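Local coordinates for glycine oxidase (Bacillus cereus ATCC 14579, PDB 7CYX), which probably oxidises glycine with molecular oxygen to glyoxylate, ammonium and hydrogen peroxide, using bound FAD, as a step in thiamine diphosphate biosynthesis, at residues Lys133-Leu137 with Lys239-Ala244; Arg221-Thr225 with Asn312-Tyr317. All coordinates share one frame; numbering follows the deposited sequence.

Contact 1. Residues Lys133-Leu137 with Lys239-Ala244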
loop_
_atom_site.group_PDB
_atom_site.type_symbol
_atom_site.label_atom_id
_atom_site.label_comp_id
_atom_site.label_asym_id
_atom_site.label_seq_id
_atom_site.Cartn_x
_atom_site.Cartn_y
_atom_site.Cartn_z
ATOM N N LYS A 133 14.940 9.359 22.601
ATOM C CA LYS A 133 13.758 8.904 21.845
ATOM C C LYS A 133 14.127 8.545 20.397
ATOM O O LYS A 133 13.623 7.548 19.866
ATOM C CB LYS A 133 12.645 9.960 21.858
ATOM C CG LYS A 133 12.060 10.262 23.233
ATOM C CD LYS A 133 10.780 11.088 23.187
ATOM C CE LYS A 133 9.566 10.298 22.734
ATOM N NZ LYS A 133 8.311 11.065 22.916
ATOM N N GLU A 134 14.967 9.371 19.755
ATOM C CA GLU A 134 15.355 9.180 18.337
ATOM C C GLU A 134 16.878 9.200 18.245
ATOM O O GLU A 134 17.479 10.242 18.010
ATOM C CB GLU A 134 14.686 10.237 17.457
ATOM C CG GLU A 134 13.159 10.188 17.450
ATOM C CD GLU A 134 12.538 9.056 16.641
ATOM O OE1 GLU A 134 11.304 9.107 16.377
ATOM O OE2 GLU A 134 13.276 8.116 16.281
ATOM N N PRO A 135 17.554 8.056 18.475
ATOM C CA PRO A 135 19.004 8.050 18.666
ATOM C C PRO A 135 19.852 8.366 17.424
ATOM O O PRO A 135 21.012 8.770 17.574
ATOM C CB PRO A 135 19.302 6.631 19.183
ATOM C CG PRO A 135 18.151 5.782 18.671
ATOM C CD PRO A 135 16.958 6.714 18.604
ATOM N N TYR A 136 19.299 8.223 16.216
ATOM C CA TYR A 136 20.126 8.504 15.025
ATOM C C TYR A 136 20.211 10.015 14.775
ATOM O O TYR A 136 20.937 10.455 13.882
ATOM C CB TYR A 136 19.640 7.722 13.808
ATOM C CG TYR A 136 19.926 6.239 13.861
ATOM C CD1 TYR A 136 21.125 5.724 13.397
ATOM C CD2 TYR A 136 18.986 5.353 14.358
ATOM C CE1 TYR A 136 21.376 4.365 13.409
ATOM C CE2 TYR A 136 19.232 3.993 14.406
ATOM C CZ TYR A 136 20.436 3.497 13.933
ATOM O OH TYR A 136 20.680 2.150 13.968
ATOM N N LEU A 137 19.516 10.813 15.588
ATOM C CA LEU A 137 19.476 12.233 15.342
ATOM C C LEU A 137 20.806 12.849 15.780
ATOM O O LEU A 137 21.441 12.371 16.706
ATOM C CB LEU A 137 18.271 12.873 16.034
ATOM C CG LEU A 137 16.977 12.845 15.223
ATOM C CD1 LEU A 137 15.763 13.236 16.061
ATOM C CD2 LEU A 137 17.073 13.754 14.011
ATOM N N LYS A 239 17.811 0.265 8.692
ATOM C CA LYS A 239 17.859 0.658 10.088
ATOM C C LYS A 239 16.549 1.363 10.444
ATOM O O LYS A 239 15.861 1.865 9.564
ATOM C CB LYS A 239 19.055 1.572 10.368
ATOM C CG LYS A 239 20.423 0.981 10.069
ATOM C CD LYS A 239 21.501 2.044 9.890
ATOM C CE LYS A 239 22.908 1.481 9.860
ATOM N NZ LYS A 239 23.897 2.519 9.476
ATOM N N GLN A 240 16.237 1.371 11.746
ATOM C CA GLN A 240 15.115 2.099 12.327
ATOM C C GLN A 240 15.540 3.549 12.579
ATOM O O GLN A 240 15.799 3.943 13.707
ATOM C CB GLN A 240 14.701 1.439 13.646
ATOM C CG GLN A 240 13.580 0.412 13.513
ATOM C CD GLN A 240 12.410 0.761 14.409
ATOM O OE1 GLN A 240 12.553 0.979 15.615
ATOM N NE2 GLN A 240 11.232 0.846 13.815
ATOM N N LEU A 241 15.615 4.344 11.513
ATOM C CA LEU A 241 16.369 5.618 11.545
ATOM C C LEU A 241 15.583 6.718 12.274
ATOM O O LEU A 241 16.180 7.530 12.950
ATOM C CB LEU A 241 16.728 6.045 10.113
ATOM C CG LEU A 241 18.008 5.448 9.530
ATOM C CD1 LEU A 241 18.352 6.106 8.205
ATOM C CD2 LEU A 241 19.179 5.567 10.500
ATOM N N LEU A 242 14.265 6.755 12.048
ATOM C CA LEU A 242 13.305 7.664 12.664
ATOM C C LEU A 242 12.037 6.862 12.917
ATOM O O LEU A 242 11.623 6.110 12.041
ATOM C CB LEU A 242 12.935 8.798 11.705
ATOM C CG LEU A 242 13.685 10.117 11.831
ATOM C CD1 LEU A 242 13.088 11.130 10.865
ATOM C CD2 LEU A 242 13.642 10.646 13.254
ATOM N N LYS A 243 11.417 7.089 14.074
ATOM C CA LYS A 243 10.105 6.543 14.417
ATOM C C LYS A 243 9.039 7.529 13.921
ATOM O O LYS A 243 8.017 7.145 13.377
ATOM C CB LYS A 243 10.019 6.327 15.940
ATOM C CG LYS A 243 9.544 4.953 16.411
ATOM C CD LYS A 243 9.431 4.816 17.935
ATOM C CE LYS A 243 8.053 5.155 18.493
ATOM N NZ LYS A 243 7.103 4.013 18.415
ATOM N N ALA A 244 9.298 8.823 14.146
ATOM C CA ALA A 244 8.356 9.901 13.858
ATOM C C ALA A 244 9.001 10.929 12.932
ATOM O O ALA A 244 10.215 11.109 12.926
ATOM C CB ALA A 244 7.924 10.551 15.151
#
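Glu134 lays its buried carboxylate against the backbone of Lys243 and Ala244, and this is the tight end of the contact. Glu134 OE1 accepts from Ala244 N at 3.0 Å and also from Lys243 N, while Lys243 N is shared with Glu134 OE2 at 3.1 Å, so the amide forks across both oxygens. All three bonds arrive on the syn side, somewhat out of the carboxylate plane. The bend at chi2 (-75°) folds the carboxylate down onto these two N-H groups, with Leu242 CD2 packed 3.9 Å from Glu134 CD. Two backbone amides thus satisfy the buried carboxylate and would probably favour its charged form.

The Tyr136 ring is also closely met. Leu241 CD2 sits over one face, 3.6 Å from the ring centroid, a CH-pi contact, and Gln240 O lies 3.5 Å from Tyr136 CE2. The loose, solvent side comes beyond, where Tyr136 OH only brushes the exposed, extended Lys239 chain, 4.0 Å from Lys239 CB. A type I turn, Glu134 to Leu137, sets the acid and the ring on the same partner loop.

That turn follows helix 127-133, and its partner links strand 225-236 to strand 246-248; Tyr96 of strand 95-99 packs on both Glu134 and Ala244.

Contact 2. Residues Arg221-Thr225 with Asn312-Tyr317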
loop_
_atom_site.group_PDB
_atom_site.type_symbol
_atom_site.label_atom_id
_atom_site.label_comp_id
_atom_site.label_asym_id
_atom_site.label_seq_id
_atom_site.Cartn_x
_atom_site.Cartn_y
_atom_site.Cartn_z
ATOM N N ARG A 221 -11.921 37.291 -12.483
ATOM C CA ARG A 221 -10.645 37.374 -13.232
ATOM C C ARG A 221 -9.434 37.243 -12.303
ATOM O O ARG A 221 -8.464 36.607 -12.701
ATOM C CB ARG A 221 -10.619 38.755 -13.894
ATOM C CG ARG A 221 -9.555 38.949 -14.958
ATOM C CD ARG A 221 -9.699 40.316 -15.587
ATOM N NE ARG A 221 -10.574 40.312 -16.749
ATOM C CZ ARG A 221 -11.877 40.571 -16.723
ATOM N NH1 ARG A 221 -12.365 41.445 -15.860
ATOM N NH2 ARG A 221 -12.690 39.955 -17.564
ATOM N N ASP A 222 -9.497 37.840 -11.116
ATOM C CA ASP A 222 -8.368 37.832 -10.156
ATOM C C ASP A 222 -8.393 36.575 -9.292
ATOM O O ASP A 222 -7.475 36.390 -8.520
ATOM C CB ASP A 222 -8.365 39.095 -9.301
ATOM C CG ASP A 222 -7.988 40.330 -10.088
ATOM O OD1 ASP A 222 -7.522 40.179 -11.212
ATOM O OD2 ASP A 222 -8.176 41.423 -9.561
ATOM N N TRP A 223 -9.430 35.762 -9.396
ATOM C CA TRP A 223 -9.401 34.515 -8.607
ATOM C C TRP A 223 -8.478 33.565 -9.349
ATOM O O TRP A 223 -8.535 33.563 -10.565
ATOM C CB TRP A 223 -10.801 33.929 -8.497
ATOM C CG TRP A 223 -11.616 34.555 -7.416
ATOM C CD1 TRP A 223 -11.522 35.828 -6.956
ATOM C CD2 TRP A 223 -12.658 33.932 -6.659
ATOM N NE1 TRP A 223 -12.433 36.037 -5.967
ATOM C CE2 TRP A 223 -13.148 34.896 -5.769
ATOM C CE3 TRP A 223 -13.214 32.657 -6.641
ATOM C CZ2 TRP A 223 -14.170 34.629 -4.871
ATOM C CZ3 TRP A 223 -14.227 32.394 -5.756
ATOM C CH2 TRP A 223 -14.698 33.365 -4.888
ATOM N N GLY A 224 -7.641 32.820 -8.640
ATOM C CA GLY A 224 -6.774 31.875 -9.355
ATOM C C GLY A 224 -5.801 31.137 -8.468
ATOM O O GLY A 224 -5.662 31.484 -7.311
ATOM N N THR A 225 -5.175 30.121 -9.041
ATOM C CA THR A 225 -4.138 29.322 -8.365
ATOM C C THR A 225 -2.930 29.260 -9.290
ATOM O O THR A 225 -3.095 29.414 -10.485
ATOM C CB THR A 225 -4.635 27.909 -8.053
ATOM O OG1 THR A 225 -4.997 27.295 -9.284
ATOM C CG2 THR A 225 -5.819 27.888 -7.118
ATOM N N ASN A 312 -4.415 32.709 -5.120
ATOM C CA ASN A 312 -4.070 34.136 -5.324
ATOM C C ASN A 312 -4.489 34.928 -4.084
ATOM O O ASN A 312 -3.847 35.925 -3.805
ATOM C CB ASN A 312 -4.725 34.721 -6.569
ATOM C CG ASN A 312 -3.977 34.388 -7.833
ATOM O OD1 ASN A 312 -2.842 33.955 -7.785
ATOM N ND2 ASN A 312 -4.613 34.578 -8.968
ATOM N N HIS A 313 -5.536 34.479 -3.391
ATOM C CA HIS A 313 -6.079 35.120 -2.171
ATOM C C HIS A 313 -5.440 34.542 -0.909
ATOM O O HIS A 313 -5.931 34.863 0.169
ATOM C CB HIS A 313 -7.592 34.973 -2.162
ATOM C CG HIS A 313 -8.248 35.782 -3.221
ATOM N ND1 HIS A 313 -9.001 36.878 -2.941
ATOM C CD2 HIS A 313 -8.240 35.675 -4.556
ATOM C CE1 HIS A 313 -9.453 37.391 -4.055
ATOM N NE2 HIS A 313 -9.006 36.668 -5.055
ATOM N N GLU A 314 -4.439 33.674 -1.072
ATOM C CA GLU A 314 -3.649 33.019 0.010
ATOM C C GLU A 314 -4.495 32.131 0.928
ATOM O O GLU A 314 -4.112 31.920 2.072
ATOM C CB GLU A 314 -2.899 34.051 0.837
ATOM C CG GLU A 314 -1.718 34.641 0.124
ATOM C CD GLU A 314 -0.932 35.508 1.076
ATOM O OE1 GLU A 314 -1.506 36.473 1.586
ATOM O OE2 GLU A 314 0.228 35.187 1.322
ATOM N N ALA A 315 -5.580 31.597 0.397
ATOM C CA ALA A 315 -6.507 30.717 1.117
ATOM C C ALA A 315 -7.287 29.980 0.045
ATOM O O ALA A 315 -7.595 30.582 -0.954
ATOM C CB ALA A 315 -7.412 31.545 1.973
ATOM N N PRO A 316 -7.642 28.704 0.228
ATOM C CA PRO A 316 -8.361 27.991 -0.800
ATOM C C PRO A 316 -9.766 28.553 -1.022
ATOM O O PRO A 316 -10.359 29.050 -0.112
ATOM C CB PRO A 316 -8.476 26.586 -0.202
ATOM C CG PRO A 316 -8.407 26.811 1.275
ATOM C CD PRO A 316 -7.407 27.924 1.427
ATOM N N TYR A 317 -10.234 28.465 -2.257
ATOM C CA TYR A 317 -11.607 28.893 -2.574
ATOM C C TYR A 317 -12.492 27.670 -2.400
ATOM O O TYR A 317 -12.286 26.697 -3.087
ATOM C CB TYR A 317 -11.699 29.384 -4.011
ATOM C CG TYR A 317 -10.594 30.304 -4.444
ATOM C CD1 TYR A 317 -9.446 29.798 -4.998
ATOM C CD2 TYR A 317 -10.709 31.675 -4.324
ATOM C CE1 TYR A 317 -8.433 30.629 -5.418
ATOM C CE2 TYR A 317 -9.699 32.523 -4.731
ATOM C CZ TYR A 317 -8.558 31.994 -5.291
ATOM O OH TYR A 317 -7.543 32.783 -5.724
#
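Trp223 lies with one face of its indole against Tyr317 and is the middle member of a small aromatic cluster that His313 completes. The Trp223 six-membered ring and the Tyr317 ring form an offset stack, centroids 4.9 Å apart and planes inclined by 24°; the closest atoms are Trp223 CE3 and Tyr317 CD2 at 3.6 Å. Both side chains place CG beside their own backbone N, anti to the carbonyl carbon (chi1 -45° for Tyr317), and the CD2 side of Tyr317 lies over the indole, toward its rim. His313, with CG likewise beside its backbone N, swings its imidazole back to the pyrrole end of the indole, its NE2 3.3 Å from Trp223 CD1, with the two ring planes steeply inclined at 71°.

The polar half of the contact gathers on the carbonyl of Gly224. Gly224 O accepts from Tyr317 OH at 2.8 Å and from Asn312 N at the same 2.8 Å, each donor tilted a little from the carbonyl plane. Gly224 O also lies in the plane of the Tyr317 ring, at its edge, so the same tyrosine joins the stack through its CD2 side and the hydrogen bond through OH. Asn312 shares that first torsion, and its amide reaches back along the other segment: Asn312 ND2 gives a weak, fairly straight bond to Asp222 O at 3.4 Å and lies 3.5 Å from Gly224 CA.

Beyond the cluster, helix 360-365 packs Leu365 on all three aromatic residues, and Phe219 lies nearly parallel to Trp223. Thr225, its OG1 bonded to Gly209 O, begins strand 225-236, whereas Asn312 to Tyr317 carries the chain from strand 299-311 into strand 317-318, where Tyr317 pairs with Thr331 of strand 327-331.

Overall arrangement
Contacts 1 and 2 lie on opposite sides of the chain's centre, their centres 40 Å apart and their nearest atoms about 26 Å apart. Along the chain their segments alternate: 133-137, 221-225, 239-244, 312-317. Strand 225-236, of the eight-stranded mixed sheet, starts at contact 2 and leads into the loop of contact 1, so the two contacts tie down loops at its two ends. Contact 2 lies where the chain passes between that sheet and the six-stranded one, which includes the Rossmann-type strands; the Thr225 side chain is about 8 Å from FAD. At contact 1 the Leu242 side chain is about 13 Å from FAD, and Gln240 packs on Ile168 of the second subunit.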